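Putative polyphosphate kinase 2 (Pseudomonas aeruginosa PAO1, PDB 3CZP) transfers a phosphate from inorganic polyphosphate to AMP to make ADP, and less efficiently to GMP to make GDP, with magnesium as cofactor. Local coordinates at residues A[330-335]-A[359-364]; A[298-303]-A[353-358]. One frame throughout, in Å; residues are numbered along the deposited sequence.

Interaction 1 of 2, residues A[330-335]-A[359-364]; sequences HIVPIA and QFTIFD
Strands 330-333 and 360-364 form the parallel pair at one edge of a five-stranded sheet of order 2-3-1-4-5, the P-loop kinase core of the second PPK2 domain, with 330-333 as the edge strand. Five backbone hydrogen bonds join them: H330, V332 and I334 each give their N-H to a carbonyl of 360-364, and I362 and D364 return theirs to H330 O and V332 O. The bond from V332 N to I362 O is the shortest at 2.7 Å, with the N-H nearly along the C=O axis (C=O...N angle 178°). D364 N, by contrast, reaches V332 O at 3.0 Å from above the carbonyl plane.

I331 and I362 lie side by side and point the same way, CG1 of I331 being 4.2 Å from CB of I362; helix 313-321 covers this face. On the other face the side chains of V332 and T361 cross obliquely, CG2 of V332 lying 3.7 Å from CG2 of T361. The methyl of T361 in turn sits over the rim of one face of the F363 ring, while CG1 of I334 comes to the edge of that ring, near its plane.

The carboxylate of D364, its CG anti to the backbone N (chi1 -174°), makes a salt bridge through OD2 with R70 of the second subunit. At the C-terminal end of the pair, one water donates to I334 O at 2.7 Å and to D364 O at 3.2 Å.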
loop_
_atom_site.group_PDB
_atom_site.type_symbol
_atom_site.label_atom_id
_atom_site.label_comp_id
_atom_site.label_asym_id
_atom_site.label_seq_id
_atom_site.Cartn_x
_atom_site.Cartn_y
_atom_site.Cartn_z
ATOM N N HIS A 330 16.628 1.282 -3.609
ATOM C CA HIS A 330 15.459 2.050 -3.172
ATOM C C HIS A 330 15.882 2.703 -1.870
ATOM O O HIS A 330 16.234 1.992 -0.941
ATOM C CB HIS A 330 14.284 1.108 -2.960
ATOM C CG HIS A 330 13.060 1.766 -2.384
ATOM N ND1 HIS A 330 12.548 2.958 -2.871
ATOM C CD2 HIS A 330 12.212 1.365 -1.408
ATOM C CE1 HIS A 330 11.446 3.264 -2.210
ATOM N NE2 HIS A 330 11.220 2.319 -1.309
ATOM N N ILE A 331 15.935 4.036 -1.816
ATOM C CA ILE A 331 16.310 4.727 -0.603
ATOM C C ILE A 331 15.050 5.257 0.065
ATOM O O ILE A 331 14.215 5.895 -0.599
ATOM C CB ILE A 331 17.250 5.887 -0.883
ATOM C CG1 ILE A 331 18.476 5.425 -1.705
ATOM C CG2 ILE A 331 17.663 6.554 0.418
ATOM C CD1 ILE A 331 19.339 6.602 -2.104
ATOM N N VAL A 332 14.922 4.995 1.374
ATOM C CA VAL A 332 13.780 5.418 2.191
ATOM C C VAL A 332 14.250 6.373 3.278
ATOM O O VAL A 332 14.842 5.939 4.247
ATOM C CB VAL A 332 13.137 4.244 2.916
ATOM C CG1 VAL A 332 11.862 4.704 3.722
ATOM C CG2 VAL A 332 12.868 3.127 1.920
ATOM N N PRO A 333 13.994 7.660 3.120
ATOM C CA PRO A 333 14.340 8.616 4.162
ATOM C C PRO A 333 13.243 8.627 5.224
ATOM O O PRO A 333 12.105 8.950 4.943
ATOM C CB PRO A 333 14.486 9.919 3.378
ATOM C CG PRO A 333 13.549 9.782 2.220
ATOM C CD PRO A 333 13.457 8.316 1.926
ATOM N N ILE A 334 13.549 8.187 6.433
ATOM C CA ILE A 334 12.476 7.933 7.398
ATOM C C ILE A 334 12.279 9.249 8.110
ATOM O O ILE A 334 13.251 9.793 8.566
ATOM C CB ILE A 334 12.855 6.808 8.383
ATOM C CG1 ILE A 334 12.812 5.445 7.646
ATOM C CG2 ILE A 334 12.004 6.847 9.619
ATOM C CD1 ILE A 334 11.459 5.026 7.119
ATOM N N ALA A 335 11.031 9.738 8.142
ATOM C CA ALA A 335 10.604 10.908 8.893
ATOM C C ALA A 335 9.453 10.538 9.870
ATOM O O ALA A 335 9.173 9.364 10.109
ATOM C CB ALA A 335 10.096 12.015 7.912
ATOM N N GLN A 359 16.705 -7.187 -4.299
ATOM C CA GLN A 359 16.615 -5.735 -4.169
ATOM C C GLN A 359 17.512 -5.260 -3.025
ATOM O O GLN A 359 17.990 -6.054 -2.193
ATOM C CB GLN A 359 15.158 -5.246 -3.929
ATOM C CG GLN A 359 14.138 -5.588 -5.011
ATOM C CD GLN A 359 12.684 -5.040 -4.731
ATOM O OE1 GLN A 359 12.312 -4.694 -3.599
ATOM N NE2 GLN A 359 11.891 -4.936 -5.794
ATOM N N PHE A 360 17.710 -3.943 -2.977
ATOM C CA PHE A 360 18.612 -3.290 -2.010
ATOM C C PHE A 360 17.904 -2.060 -1.486
ATOM O O PHE A 360 17.572 -1.200 -2.244
ATOM C CB PHE A 360 19.919 -2.913 -2.741
ATOM C CG PHE A 360 20.977 -2.199 -1.897
ATOM C CD1 PHE A 360 20.888 -2.085 -0.491
ATOM C CD2 PHE A 360 22.060 -1.640 -2.536
ATOM C CE1 PHE A 360 21.872 -1.429 0.239
ATOM C CE2 PHE A 360 23.049 -0.959 -1.825
ATOM C CZ PHE A 360 22.964 -0.848 -0.440
ATOM N N THR A 361 17.584 -2.011 -0.204
ATOM C CA THR A 361 16.861 -0.862 0.372
ATOM C C THR A 361 17.803 -0.226 1.372
ATOM O O THR A 361 18.447 -0.889 2.167
ATOM C CB THR A 361 15.562 -1.231 1.069
ATOM O OG1 THR A 361 14.693 -1.888 0.148
ATOM C CG2 THR A 361 14.881 0.025 1.669
ATOM N N ILE A 362 17.911 1.083 1.274
ATOM C CA ILE A 362 18.722 1.874 2.170
ATOM C C ILE A 362 17.741 2.743 3.025
ATOM O O ILE A 362 16.854 3.447 2.467
ATOM C CB ILE A 362 19.619 2.786 1.350
ATOM C CG1 ILE A 362 20.548 1.996 0.398
ATOM C CG2 ILE A 362 20.395 3.731 2.282
ATOM C CD1 ILE A 362 21.600 2.898 -0.320
ATOM N N PHE A 363 17.933 2.695 4.350
ATOM C CA PHE A 363 17.126 3.385 5.293
ATOM C C PHE A 363 17.961 4.529 5.851
ATOM O O PHE A 363 18.927 4.335 6.586
ATOM C CB PHE A 363 16.630 2.458 6.398
ATOM C CG PHE A 363 15.554 1.506 5.971
ATOM C CD1 PHE A 363 14.233 1.912 5.938
ATOM C CD2 PHE A 363 15.868 0.208 5.553
ATOM C CE1 PHE A 363 13.219 1.051 5.530
ATOM C CE2 PHE A 363 14.852 -0.691 5.157
ATOM C CZ PHE A 363 13.532 -0.260 5.148
ATOM N N ASP A 364 17.594 5.724 5.459
ATOM C CA ASP A 364 18.163 6.905 6.042
ATOM C C ASP A 364 17.334 7.269 7.259
ATOM O O ASP A 364 16.263 7.867 7.157
ATOM C CB ASP A 364 18.199 8.017 5.014
ATOM C CG ASP A 364 18.930 9.260 5.516
ATOM O OD1 ASP A 364 19.458 9.285 6.663
ATOM O OD2 ASP A 364 18.967 10.237 4.752
HETATM O O HOH W 1 15.331 10.906 7.202
#

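Interaction 2 of 2, residues A[298-303]-A[353-358]; sequences QHSLVA and HIPARR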
loop_
_atom_site.group_PDB
_atom_site.type_symbol
_atom_site.label_atom_id
_atom_site.label_comp_id
_atom_site.label_asym_id
_atom_site.label_seq_id
_atom_site.Cartn_x
_atom_site.Cartn_y
_atom_site.Cartn_z
ATOM N N GLN A 298 19.442 -15.070 -4.413
ATOM C CA GLN A 298 19.004 -15.751 -3.213
ATOM C C GLN A 298 18.863 -14.801 -2.040
ATOM O O GLN A 298 18.451 -15.211 -0.959
ATOM C CB GLN A 298 20.037 -16.828 -2.908
ATOM C CG GLN A 298 20.094 -17.348 -1.489
ATOM C CD GLN A 298 21.025 -18.547 -1.358
ATOM O OE1 GLN A 298 21.784 -18.864 -2.294
ATOM N NE2 GLN A 298 21.001 -19.198 -0.175
ATOM N N HIS A 299 19.156 -13.525 -2.256
ATOM C CA HIS A 299 19.305 -12.578 -1.184
ATOM C C HIS A 299 18.664 -11.229 -1.478
ATOM O O HIS A 299 18.204 -10.942 -2.578
ATOM C CB HIS A 299 20.813 -12.333 -0.923
ATOM C CG HIS A 299 21.541 -13.533 -0.385
ATOM N ND1 HIS A 299 21.359 -14.007 0.903
ATOM C CD2 HIS A 299 22.438 -14.360 -0.964
ATOM C CE1 HIS A 299 22.121 -15.072 1.091
ATOM N NE2 HIS A 299 22.779 -15.311 -0.030
ATOM N N SER A 300 18.673 -10.383 -0.459
ATOM C CA SER A 300 18.503 -8.966 -0.695
ATOM C C SER A 300 19.351 -8.237 0.352
ATOM O O SER A 300 19.960 -8.872 1.190
ATOM C CB SER A 300 17.010 -8.578 -0.701
ATOM O OG SER A 300 16.457 -8.916 0.531
ATOM N N LEU A 301 19.397 -6.907 0.270
ATOM C CA LEU A 301 20.252 -6.126 1.143
ATOM C C LEU A 301 19.424 -5.056 1.809
ATOM O O LEU A 301 18.596 -4.428 1.165
ATOM C CB LEU A 301 21.414 -5.524 0.334
ATOM C CG LEU A 301 22.601 -4.788 0.971
ATOM C CD1 LEU A 301 23.321 -5.715 1.893
ATOM C CD2 LEU A 301 23.570 -4.318 -0.158
ATOM N N VAL A 302 19.643 -4.894 3.112
ATOM C CA VAL A 302 19.160 -3.720 3.885
ATOM C C VAL A 302 20.331 -3.045 4.540
ATOM O O VAL A 302 21.054 -3.676 5.331
ATOM C CB VAL A 302 18.088 -4.142 4.929
ATOM C CG1 VAL A 302 17.716 -2.970 5.855
ATOM C CG2 VAL A 302 16.848 -4.654 4.197
ATOM N N ALA A 303 20.519 -1.756 4.210
ATOM C CA ALA A 303 21.502 -0.858 4.867
ATOM C C ALA A 303 20.798 0.202 5.660
ATOM O O ALA A 303 20.033 1.005 5.120
ATOM C CB ALA A 303 22.476 -0.229 3.865
ATOM N N HIS A 353 8.415 -1.309 3.598
ATOM C CA HIS A 353 9.559 -1.012 2.774
ATOM C C HIS A 353 10.589 -2.099 2.621
ATOM O O HIS A 353 11.633 -1.842 2.026
ATOM C CB HIS A 353 10.287 0.214 3.339
ATOM C CG HIS A 353 9.519 1.461 3.160
ATOM N ND1 HIS A 353 9.192 1.948 1.922
ATOM C CD2 HIS A 353 8.961 2.298 4.066
ATOM C CE1 HIS A 353 8.466 3.043 2.066
ATOM N NE2 HIS A 353 8.334 3.289 3.359
ATOM N N ILE A 354 10.331 -3.302 3.121
ATOM C CA ILE A 354 11.352 -4.364 3.070
ATOM C C ILE A 354 11.526 -4.833 1.653
ATOM O O ILE A 354 10.556 -5.014 0.948
ATOM C CB ILE A 354 10.962 -5.508 3.997
ATOM C CG1 ILE A 354 11.194 -5.063 5.457
ATOM C CG2 ILE A 354 11.630 -6.828 3.604
ATOM C CD1 ILE A 354 12.641 -4.881 5.813
ATOM N N PRO A 355 12.781 -5.056 1.218
ATOM C CA PRO A 355 12.970 -5.428 -0.189
ATOM C C PRO A 355 12.533 -6.841 -0.566
ATOM O O PRO A 355 12.611 -7.767 0.238
ATOM C CB PRO A 355 14.483 -5.199 -0.404
ATOM C CG PRO A 355 15.077 -5.373 0.953
ATOM C CD PRO A 355 14.063 -4.869 1.925
ATOM N N ALA A 356 12.017 -6.994 -1.774
ATOM C CA ALA A 356 11.907 -8.305 -2.384
ATOM C C ALA A 356 13.314 -8.898 -2.638
ATOM O O ALA A 356 14.319 -8.192 -2.617
ATOM C CB ALA A 356 11.159 -8.208 -3.656
ATOM N N ARG A 357 13.366 -10.172 -2.963
ATOM C CA ARG A 357 14.623 -10.794 -3.351
ATOM C C ARG A 357 15.280 -10.030 -4.498
ATOM O O ARG A 357 14.626 -9.584 -5.427
ATOM C CB ARG A 357 14.412 -12.230 -3.803
ATOM C CG ARG A 357 14.092 -13.174 -2.652
ATOM C CD ARG A 357 15.286 -14.059 -2.356
ATOM N NE ARG A 357 14.963 -14.980 -1.274
ATOM C CZ ARG A 357 14.800 -16.296 -1.392
ATOM N NH1 ARG A 357 14.970 -16.928 -2.569
ATOM N NH2 ARG A 357 14.487 -16.986 -0.289
ATOM N N ARG A 358 16.600 -9.936 -4.409
ATOM C CA ARG A 358 17.452 -9.264 -5.370
ATOM C C ARG A 358 17.409 -7.756 -5.273
ATOM O O ARG A 358 18.039 -7.126 -6.052
ATOM C CB ARG A 358 17.137 -9.703 -6.792
ATOM C CG ARG A 358 18.369 -9.756 -7.655
ATOM C CD ARG A 358 18.056 -10.598 -8.839
ATOM N NE ARG A 358 18.954 -10.291 -9.940
ATOM C CZ ARG A 358 18.552 -10.049 -11.185
ATOM N NH1 ARG A 358 17.244 -10.080 -11.497
ATOM N NH2 ARG A 358 19.455 -9.787 -12.125
#
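The loop between helix 348-351 and strand 360-364 runs alongside the N-terminal part of strand 300-307, the central strand of the parallel sheet in the second PPK2 domain. Loop and strand head in roughly opposed directions, yet they do not pair as a ladder. A single backbone hydrogen bond joins them: R358 N gives its hydrogen to H299 O at 2.6 Å, nearly along the C=O axis and close to straight (162°). R358 makes it with a positive phi, a turn of the backbone just ahead of strand 360-364.

Deeper in, the ring of P355 is the apolar centre. Its CD meets CG2 of V302 at 3.6 Å, the two side chains crossing at about a right angle, and its CG lies 3.6 Å from L301 O. V302 holds CG1 anti to the backbone N, which leaves CG2 beside that N as the branch that touches the proline. S300 lies between the proline ring and the hydrogen bond: its CB is pressed to within 3.3 Å of A356 O, and its OG, in the crowded position between the backbone N and the carbonyl carbon, stands 3.8 Å from CG of P355.

At the outer end R357 bends at chi2 (-107°), so that its guanidinium turns one face, near the rim, to Q298 O, with NE 3.5 Å from that oxygen. The same group makes a cation-pi contact with Y402. The CB bond of H299 points away from the loop, and its ring is hydrogen-bonded through NE2 to D497 OD2 and through ND1 to G403 O. Because Q298 O lies over the guanidinium face, its contact with R357 is probably electrostatic and dispersive, leaving the H299 carbonyl to provide the directional bond.

Overall arrangement
Both interactions bear on the same parallel sheet, in which strands 360-364 and 300-307 are neighbours, and their centres are about 11 Å apart. Interaction 1 is a buried strand pair, its backbone polarity answered by a five-bond parallel ladder; interaction 2 is only partly buried and relies on one hydrogen bond, proline packing and an arginine face. They meet directly: F363 N lies 2.8 Å from A303 O and T361 N 3.0 Å from L301 O, both probable hydrogen bonds, while T361 OG1 packs on CB of P355. The second subunit reaches interaction 1, whereas interaction 2 is touched by no other chain of the assembly.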